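PDB 4FZR: SsfS6 from Streptomyces sp. SF2575, which belongs to the GT-B glycosyltransferase superfamily, in the family of erythromycin biosynthesis protein CIII-like enzymes, and pairs two Rossmann-like domains. Local coordinates for residues V33-E45 and L385-Q397. Numbering follows the deposited sequence.
Sequences VPLSWALRAAGHE and LPTPADIVRLIEQ
H44 and E396 make the one hydrogen bond that crosses between these segments: H44 NE2 donates to E396 OE1 at 3.0 Å, and the bond is somewhat bent. OE1 sits at the ring edge, in the imidazole plane, while the carboxylate itself is turned 69° from that plane. With chi1 at 58°, CG of E396 is wedged between backbone N and carbonyl carbon, and the extended chain beyond it carries OE1 across to the ring. Beside this bond, V392 does most of the apolar work. V392 CG2 rests on A38 CB and L39 CD2, both at 3.6 Å, and V392 CG1 reaches A42 CB at 3.8 Å. In this GT-B fold the last helix, 388-395, comes back from the C-terminal domain and packs on the N-terminal one, crossing helix 33-41 at -60°; L39 and I395 also reach strand 126-130 of the N-terminal sheet. A Schellman motif with G43 at positive phi ends helix 33-41, and the next residue, H44, points toward 385-397. At the other end, where T387 and D390 form a capping box, P388, the residue after the N-cap T387, sets CB on A38 CB at 4.0 Å, and A41 of the second subunit packs on P388.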
ATOM      1  N   VAL A  33       4.690  -7.309  -0.056  1.00 11.66           N
ATOM      2  CA  VAL A  33       3.815  -6.154  -0.206  1.00 13.60           C
ATOM      3  C   VAL A  33       4.130  -5.312  -1.448  1.00 12.24           C
ATOM      4  O   VAL A  33       3.219  -4.920  -2.173  1.00 12.84           O
ATOM      5  CB  VAL A  33       3.846  -5.268   1.064  1.00 10.06           C
ATOM      6  CG1 VAL A  33       3.248  -3.902   0.783  1.00 12.29           C
ATOM      7  CG2 VAL A  33       3.112  -5.956   2.209  1.00 10.21           C
ATOM      8  N   PRO A  34       5.417  -5.020  -1.698  1.00 18.83           N
ATOM      9  CA  PRO A  34       5.707  -4.160  -2.855  1.00 16.48           C
ATOM     10  C   PRO A  34       5.378  -4.798  -4.210  1.00 15.65           C
ATOM     11  O   PRO A  34       4.925  -4.093  -5.111  1.00  9.68           O
ATOM     12  CB  PRO A  34       7.210  -3.889  -2.718  1.00 16.24           C
ATOM     13  CG  PRO A  34       7.486  -4.064  -1.257  1.00 11.34           C
ATOM     14  CD  PRO A  34       6.607  -5.205  -0.848  1.00 11.85           C
ATOM     15  N   LEU A  35       5.596  -6.101  -4.356  1.00 11.02           N
ATOM     16  CA  LEU A  35       5.234  -6.779  -5.595  1.00 12.09           C
ATOM     17  C   LEU A  35       3.715  -6.827  -5.740  1.00 14.94           C
ATOM     18  O   LEU A  35       3.183  -6.691  -6.843  1.00 12.69           O
ATOM     19  CB  LEU A  35       5.815  -8.195  -5.630  1.00 13.73           C
ATOM     20  CG  LEU A  35       5.568  -8.986  -6.921  1.00 21.06           C
ATOM     21  CD1 LEU A  35       5.989  -8.194  -8.153  1.00 14.59           C
ATOM     22  CD2 LEU A  35       6.297 -10.322  -6.878  1.00 18.35           C
ATOM     23  N   SER A  36       3.025  -7.013  -4.617  1.00 13.52           N
ATOM     24  CA  SER A  36       1.565  -7.067  -4.597  1.00  9.75           C
ATOM     25  C   SER A  36       0.955  -5.745  -5.037  1.00 13.91           C
ATOM     26  O   SER A  36      -0.033  -5.719  -5.768  1.00  7.03           O
ATOM     27  CB  SER A  36       1.062  -7.404  -3.193  1.00  7.18           C
ATOM     28  OG  SER A  36       1.254  -8.775  -2.893  1.00 11.99           O
ATOM     29  N   TRP A  37       1.540  -4.646  -4.575  1.00  9.93           N
ATOM     30  CA  TRP A  37       1.076  -3.323  -4.969  1.00 11.68           C
ATOM     31  C   TRP A  37       1.492  -2.977  -6.401  1.00 15.07           C
ATOM     32  O   TRP A  37       0.832  -2.178  -7.068  1.00  9.11           O
ATOM     33  CB  TRP A  37       1.584  -2.255  -3.997  1.00  6.70           C
ATOM     34  CG  TRP A  37       0.530  -1.805  -3.031  1.00 19.24           C
ATOM     35  CD1 TRP A  37       0.505  -2.016  -1.681  1.00 17.38           C
ATOM     36  CD2 TRP A  37      -0.664  -1.075  -3.345  1.00 15.62           C
ATOM     37  NE1 TRP A  37      -0.626  -1.457  -1.135  1.00 14.56           N
ATOM     38  CE2 TRP A  37      -1.361  -0.874  -2.135  1.00 16.50           C
ATOM     39  CE3 TRP A  37      -1.209  -0.569  -4.532  1.00 13.29           C
ATOM     40  CZ2 TRP A  37      -2.575  -0.188  -2.076  1.00 15.92           C
ATOM     41  CZ3 TRP A  37      -2.416   0.114  -4.471  1.00 12.35           C
ATOM     42  CH2 TRP A  37      -3.085   0.297  -3.251  1.00 11.46           C
ATOM     43  N   ALA A  38       2.589  -3.571  -6.862  1.00 11.67           N
ATOM     44  CA  ALA A  38       3.047  -3.371  -8.231  1.00 10.50           C
ATOM     45  C   ALA A  38       2.036  -3.985  -9.191  1.00 13.37           C
ATOM     46  O   ALA A  38       1.739  -3.423 -10.246  1.00 11.44           O
ATOM     47  CB  ALA A  38       4.423  -3.998  -8.434  1.00  9.77           C
ATOM     48  N   LEU A  39       1.508  -5.143  -8.811  1.00 10.49           N
ATOM     49  CA  LEU A  39       0.464  -5.801  -9.586  1.00 12.35           C
ATOM     50  C   LEU A  39      -0.798  -4.951  -9.602  1.00 17.29           C
ATOM     51  O   LEU A  39      -1.388  -4.708 -10.655  1.00 16.35           O
ATOM     52  CB  LEU A  39       0.155  -7.180  -8.999  1.00  8.11           C
ATOM     53  CG  LEU A  39       1.283  -8.212  -9.097  1.00 14.83           C
ATOM     54  CD1 LEU A  39       0.948  -9.472  -8.300  1.00 11.51           C
ATOM     55  CD2 LEU A  39       1.575  -8.553 -10.554  1.00 12.64           C
ATOM     56  N   ARG A  40      -1.208  -4.497  -8.425  1.00 14.13           N
ATOM     57  CA  ARG A  40      -2.415  -3.697  -8.297  1.00 14.02           C
ATOM     58  C   ARG A  40      -2.273  -2.388  -9.071  1.00 12.65           C
ATOM     59  O   ARG A  40      -3.230  -1.904  -9.672  1.00 11.72           O
ATOM     60  CB  ARG A  40      -2.693  -3.420  -6.822  1.00 16.82           C
ATOM     61  CG  ARG A  40      -4.141  -3.111  -6.508  1.00 26.33           C
ATOM     62  CD  ARG A  40      -4.389  -3.200  -5.013  1.00 32.76           C
ATOM     63  NE  ARG A  40      -5.731  -2.758  -4.645  1.00 35.68           N
ATOM     64  CZ  ARG A  40      -6.102  -2.438  -3.408  1.00 39.27           C
ATOM     65  NH1 ARG A  40      -5.232  -2.498  -2.407  1.00 24.61           N
ATOM     66  NH2 ARG A  40      -7.347  -2.048  -3.170  1.00 47.27           N
ATOM     67  N   ALA A  41      -1.072  -1.820  -9.062  1.00 11.88           N
ATOM     68  CA  ALA A  41      -0.814  -0.585  -9.789  1.00  7.37           C
ATOM     69  C   ALA A  41      -0.932  -0.808 -11.294  1.00 18.08           C
ATOM     70  O   ALA A  41      -1.233   0.120 -12.048  1.00 16.40           O
ATOM     71  CB  ALA A  41       0.558  -0.053  -9.450  1.00 16.19           C
ATOM     72  N   ALA A  42      -0.688  -2.042 -11.723  1.00 15.23           N
ATOM     73  CA  ALA A  42      -0.789  -2.398 -13.133  1.00 14.33           C
ATOM     74  C   ALA A  42      -2.190  -2.893 -13.483  1.00 16.20           C
ATOM     75  O   ALA A  42      -2.381  -3.581 -14.484  1.00 16.44           O
ATOM     76  CB  ALA A  42       0.244  -3.456 -13.484  1.00 15.77           C
ATOM     77  N   GLY A  43      -3.165  -2.554 -12.644  1.00 15.59           N
ATOM     78  CA  GLY A  43      -4.558  -2.795 -12.963  1.00 11.73           C
ATOM     79  C   GLY A  43      -5.074  -4.169 -12.577  1.00 17.09           C
ATOM     80  O   GLY A  43      -6.253  -4.466 -12.774  1.00 23.57           O
ATOM     81  N   HIS A  44      -4.206  -5.008 -12.021  1.00 17.76           N
ATOM     82  CA  HIS A  44      -4.596  -6.373 -11.678  1.00 17.26           C
ATOM     83  C   HIS A  44      -5.322  -6.431 -10.333  1.00 12.18           C
ATOM     84  O   HIS A  44      -5.275  -5.485  -9.548  1.00 12.21           O
ATOM     85  CB  HIS A  44      -3.369  -7.287 -11.681  1.00 18.85           C
ATOM     86  CG  HIS A  44      -2.561  -7.187 -12.938  1.00 17.68           C
ATOM     87  ND1 HIS A  44      -3.062  -7.530 -14.174  1.00 22.20           N
ATOM     88  CD2 HIS A  44      -1.293  -6.759 -13.151  1.00 18.95           C
ATOM     89  CE1 HIS A  44      -2.137  -7.328 -15.095  1.00 23.23           C
ATOM     90  NE2 HIS A  44      -1.053  -6.863 -14.501  1.00 20.04           N
ATOM     91  N   GLU A  45      -6.017  -7.536 -10.092  1.00 12.73           N
ATOM     92  CA  GLU A  45      -6.759  -7.714  -8.853  1.00 15.41           C
ATOM     93  C   GLU A  45      -5.968  -8.606  -7.900  1.00 18.15           C
ATOM     94  O   GLU A  45      -5.496  -9.674  -8.292  1.00 16.96           O
ATOM     95  CB  GLU A  45      -8.124  -8.331  -9.147  1.00 18.32           C
ATOM     96  CG  GLU A  45      -9.087  -8.250  -7.985  1.00 33.51           C
ATOM     97  CD  GLU A  45     -10.521  -8.531  -8.397  1.00 55.31           C
ATOM     98  OE1 GLU A  45     -10.832  -8.408  -9.602  1.00 49.51           O
ATOM     99  OE2 GLU A  45     -11.335  -8.874  -7.511  1.00 56.42           O
ATOM    100  N   LEU A 385      19.070  -3.356 -10.629  1.00 22.19           N
ATOM    101  CA  LEU A 385      18.248  -4.530 -10.893  1.00 19.67           C
ATOM    102  C   LEU A 385      16.830  -4.113 -11.286  1.00 21.44           C
ATOM    103  O   LEU A 385      16.392  -3.006 -10.965  1.00 21.46           O
ATOM    104  CB  LEU A 385      18.233  -5.458  -9.675  1.00 17.24           C
ATOM    105  CG  LEU A 385      19.592  -6.051  -9.289  1.00 28.95           C
ATOM    106  CD1 LEU A 385      19.457  -6.936  -8.053  1.00 22.35           C
ATOM    107  CD2 LEU A 385      20.195  -6.830 -10.456  1.00 23.55           C
ATOM    108  N   PRO A 386      16.119  -4.990 -12.011  1.00 19.99           N
ATOM    109  CA  PRO A 386      14.737  -4.712 -12.421  1.00 20.36           C
ATOM    110  C   PRO A 386      13.842  -4.447 -11.214  1.00 18.01           C
ATOM    111  O   PRO A 386      13.883  -5.214 -10.257  1.00 18.68           O
ATOM    112  CB  PRO A 386      14.310  -6.008 -13.123  1.00 25.54           C
ATOM    113  CG  PRO A 386      15.587  -6.670 -13.529  1.00 16.09           C
ATOM    114  CD  PRO A 386      16.587  -6.304 -12.484  1.00 17.17           C
ATOM    115  N   THR A 387      13.058  -3.376 -11.257  1.00 17.13           N
ATOM    116  CA  THR A 387      12.141  -3.056 -10.168  1.00 16.59           C
ATOM    117  C   THR A 387      10.957  -4.017 -10.173  1.00 17.69           C
ATOM    118  O   THR A 387      10.728  -4.717 -11.161  1.00 18.06           O
ATOM    119  CB  THR A 387      11.589  -1.630 -10.306  1.00 16.85           C
ATOM    120  OG1 THR A 387      10.692  -1.569 -11.424  1.00 12.75           O
ATOM    121  CG2 THR A 387      12.723  -0.637 -10.498  1.00 15.80           C
ATOM    122  N   PRO A 388      10.205  -4.065  -9.061  1.00 20.00           N
ATOM    123  CA  PRO A 388       8.951  -4.827  -9.019  1.00 15.50           C
ATOM    124  C   PRO A 388       7.996  -4.470 -10.161  1.00 11.35           C
ATOM    125  O   PRO A 388       7.295  -5.345 -10.667  1.00  9.16           O
ATOM    126  CB  PRO A 388       8.362  -4.435  -7.665  1.00 14.75           C
ATOM    127  CG  PRO A 388       9.573  -4.214  -6.812  1.00 12.17           C
ATOM    128  CD  PRO A 388      10.594  -3.578  -7.725  1.00 13.07           C
ATOM    129  N   ALA A 389       7.971  -3.204 -10.565  1.00 10.01           N
ATOM    130  CA  ALA A 389       7.153  -2.793 -11.704  1.00 15.71           C
ATOM    131  C   ALA A 389       7.639  -3.479 -12.984  1.00 20.99           C
ATOM    132  O   ALA A 389       6.832  -3.907 -13.813  1.00 16.41           O
ATOM    133  CB  ALA A 389       7.182  -1.278 -11.867  1.00 12.83           C
ATOM    134  N   ASP A 390       8.961  -3.587 -13.133  1.00 21.37           N
ATOM    135  CA  ASP A 390       9.555  -4.268 -14.284  1.00 17.12           C
ATOM    136  C   ASP A 390       9.123  -5.736 -14.301  1.00 19.60           C
ATOM    137  O   ASP A 390       8.740  -6.272 -15.343  1.00 26.04           O
ATOM    138  CB  ASP A 390      11.093  -4.194 -14.259  1.00 14.17           C
ATOM    139  CG  ASP A 390      11.634  -2.771 -14.385  1.00 22.69           C
ATOM    140  OD1 ASP A 390      10.974  -1.915 -15.010  1.00 23.35           O
ATOM    141  OD2 ASP A 390      12.742  -2.511 -13.865  1.00 26.25           O
ATOM    142  N   ILE A 391       9.189  -6.382 -13.140  1.00 14.60           N
ATOM    143  CA  ILE A 391       8.843  -7.798 -13.015  1.00 15.12           C
ATOM    144  C   ILE A 391       7.382  -8.085 -13.364  1.00 17.20           C
ATOM    145  O   ILE A 391       7.059  -9.154 -13.884  1.00 22.68           O
ATOM    146  CB  ILE A 391       9.126  -8.320 -11.591  1.00 14.48           C
ATOM    147  CG1 ILE A 391      10.638  -8.396 -11.347  1.00 19.86           C
ATOM    148  CG2 ILE A 391       8.461  -9.687 -11.369  1.00 14.20           C
ATOM    149  CD1 ILE A 391      11.395  -9.223 -12.358  1.00 18.20           C
ATOM    150  N   VAL A 392       6.499  -7.135 -13.077  1.00 18.98           N
ATOM    151  CA  VAL A 392       5.091  -7.307 -13.405  1.00 22.11           C
ATOM    152  C   VAL A 392       4.918  -7.422 -14.918  1.00 23.72           C
ATOM    153  O   VAL A 392       4.126  -8.231 -15.400  1.00 25.16           O
ATOM    154  CB  VAL A 392       4.223  -6.151 -12.859  1.00 19.14           C
ATOM    155  CG1 VAL A 392       2.807  -6.244 -13.409  1.00 16.89           C
ATOM    156  CG2 VAL A 392       4.200  -6.173 -11.334  1.00 12.50           C
ATOM    157  N   ARG A 393       5.671  -6.621 -15.667  1.00 26.63           N
ATOM    158  CA  ARG A 393       5.623  -6.685 -17.124  1.00 30.83           C
ATOM    159  C   ARG A 393       6.069  -8.060 -17.606  1.00 29.03           C
ATOM    160  O   ARG A 393       5.481  -8.629 -18.524  1.00 31.64           O
ATOM    161  CB  ARG A 393       6.491  -5.590 -17.740  1.00 24.85           C
ATOM    162  CG  ARG A 393       5.934  -4.202 -17.511  1.00 25.08           C
ATOM    163  CD  ARG A 393       6.837  -3.128 -18.061  1.00 34.42           C
ATOM    164  NE  ARG A 393       6.994  -2.033 -17.097  1.00 46.98           N
ATOM    165  CZ  ARG A 393       8.154  -1.651 -16.566  1.00 42.47           C
ATOM    166  NH1 ARG A 393       9.295  -2.261 -16.869  1.00 46.60           N
ATOM    167  NH2 ARG A 393       8.178  -0.647 -15.702  1.00 33.91           N
ATOM    168  N   LEU A 394       7.109  -8.594 -16.977  1.00 23.05           N
ATOM    169  CA  LEU A 394       7.551  -9.952 -17.266  1.00 30.07           C
ATOM    170  C   LEU A 394       6.410 -10.933 -17.023  1.00 32.52           C
ATOM    171  O   LEU A 394       6.073 -11.736 -17.895  1.00 40.51           O
ATOM    172  CB  LEU A 394       8.756 -10.325 -16.397  1.00 25.09           C
ATOM    173  CG  LEU A 394      10.145 -10.084 -16.994  1.00 36.86           C
ATOM    174  CD1 LEU A 394      10.303  -8.652 -17.480  1.00 40.32           C
ATOM    175  CD2 LEU A 394      11.217 -10.421 -15.970  1.00 35.74           C
ATOM    176  N   ILE A 395       5.811 -10.853 -15.838  1.00 33.77           N
ATOM    177  CA  ILE A 395       4.756 -11.775 -15.439  1.00 32.80           C
ATOM    178  C   ILE A 395       3.615 -11.801 -16.449  1.00 30.90           C
ATOM    179  O   ILE A 395       3.107 -12.866 -16.796  1.00 34.28           O
ATOM    180  CB  ILE A 395       4.181 -11.398 -14.059  1.00 37.85           C
ATOM    181  CG1 ILE A 395       5.183 -11.742 -12.955  1.00 24.51           C
ATOM    182  CG2 ILE A 395       2.854 -12.118 -13.810  1.00 25.50           C
ATOM    183  CD1 ILE A 395       4.782 -11.230 -11.588  1.00 23.41           C
ATOM    184  N   GLU A 396       3.221 -10.624 -16.921  1.00 30.94           N
ATOM    185  CA  GLU A 396       2.059 -10.510 -17.799  1.00 35.15           C
ATOM    186  C   GLU A 396       2.358 -10.890 -19.255  1.00 45.48           C
ATOM    187  O   GLU A 396       1.512 -10.708 -20.132  1.00 59.90           O
ATOM    188  CB  GLU A 396       1.444  -9.103 -17.712  1.00 35.50           C
ATOM    189  CG  GLU A 396       2.381  -7.952 -18.053  1.00 39.95           C
ATOM    190  CD  GLU A 396       1.863  -6.603 -17.562  1.00 45.45           C
ATOM    191  OE1 GLU A 396       0.856  -6.580 -16.822  1.00 29.86           O
ATOM    192  OE2 GLU A 396       2.467  -5.566 -17.916  1.00 49.82           O
ATOM    193  N   GLN A 397       3.552 -11.425 -19.505  1.00 47.91           N
ATOM    194  CA  GLN A 397       3.898 -11.962 -20.821  1.00 43.86           C
ATOM    195  C   GLN A 397       4.288 -13.433 -20.725  1.00 43.10           C
ATOM    196  O   GLN A 397       4.869 -13.868 -19.730  1.00 41.08           O
ATOM    197  CB  GLN A 397       5.044 -11.166 -21.444  1.00 31.50           C
ATOM    198  CG  GLN A 397       4.682  -9.743 -21.821  1.00 45.25           C
ATOM    199  CD  GLN A 397       5.883  -8.958 -22.309  1.00 64.00           C
ATOM    200  OE1 GLN A 397       7.017  -9.226 -21.912  1.00 57.13           O
ATOM    201  NE2 GLN A 397       5.641  -7.987 -23.184  1.00 68.52           N
TER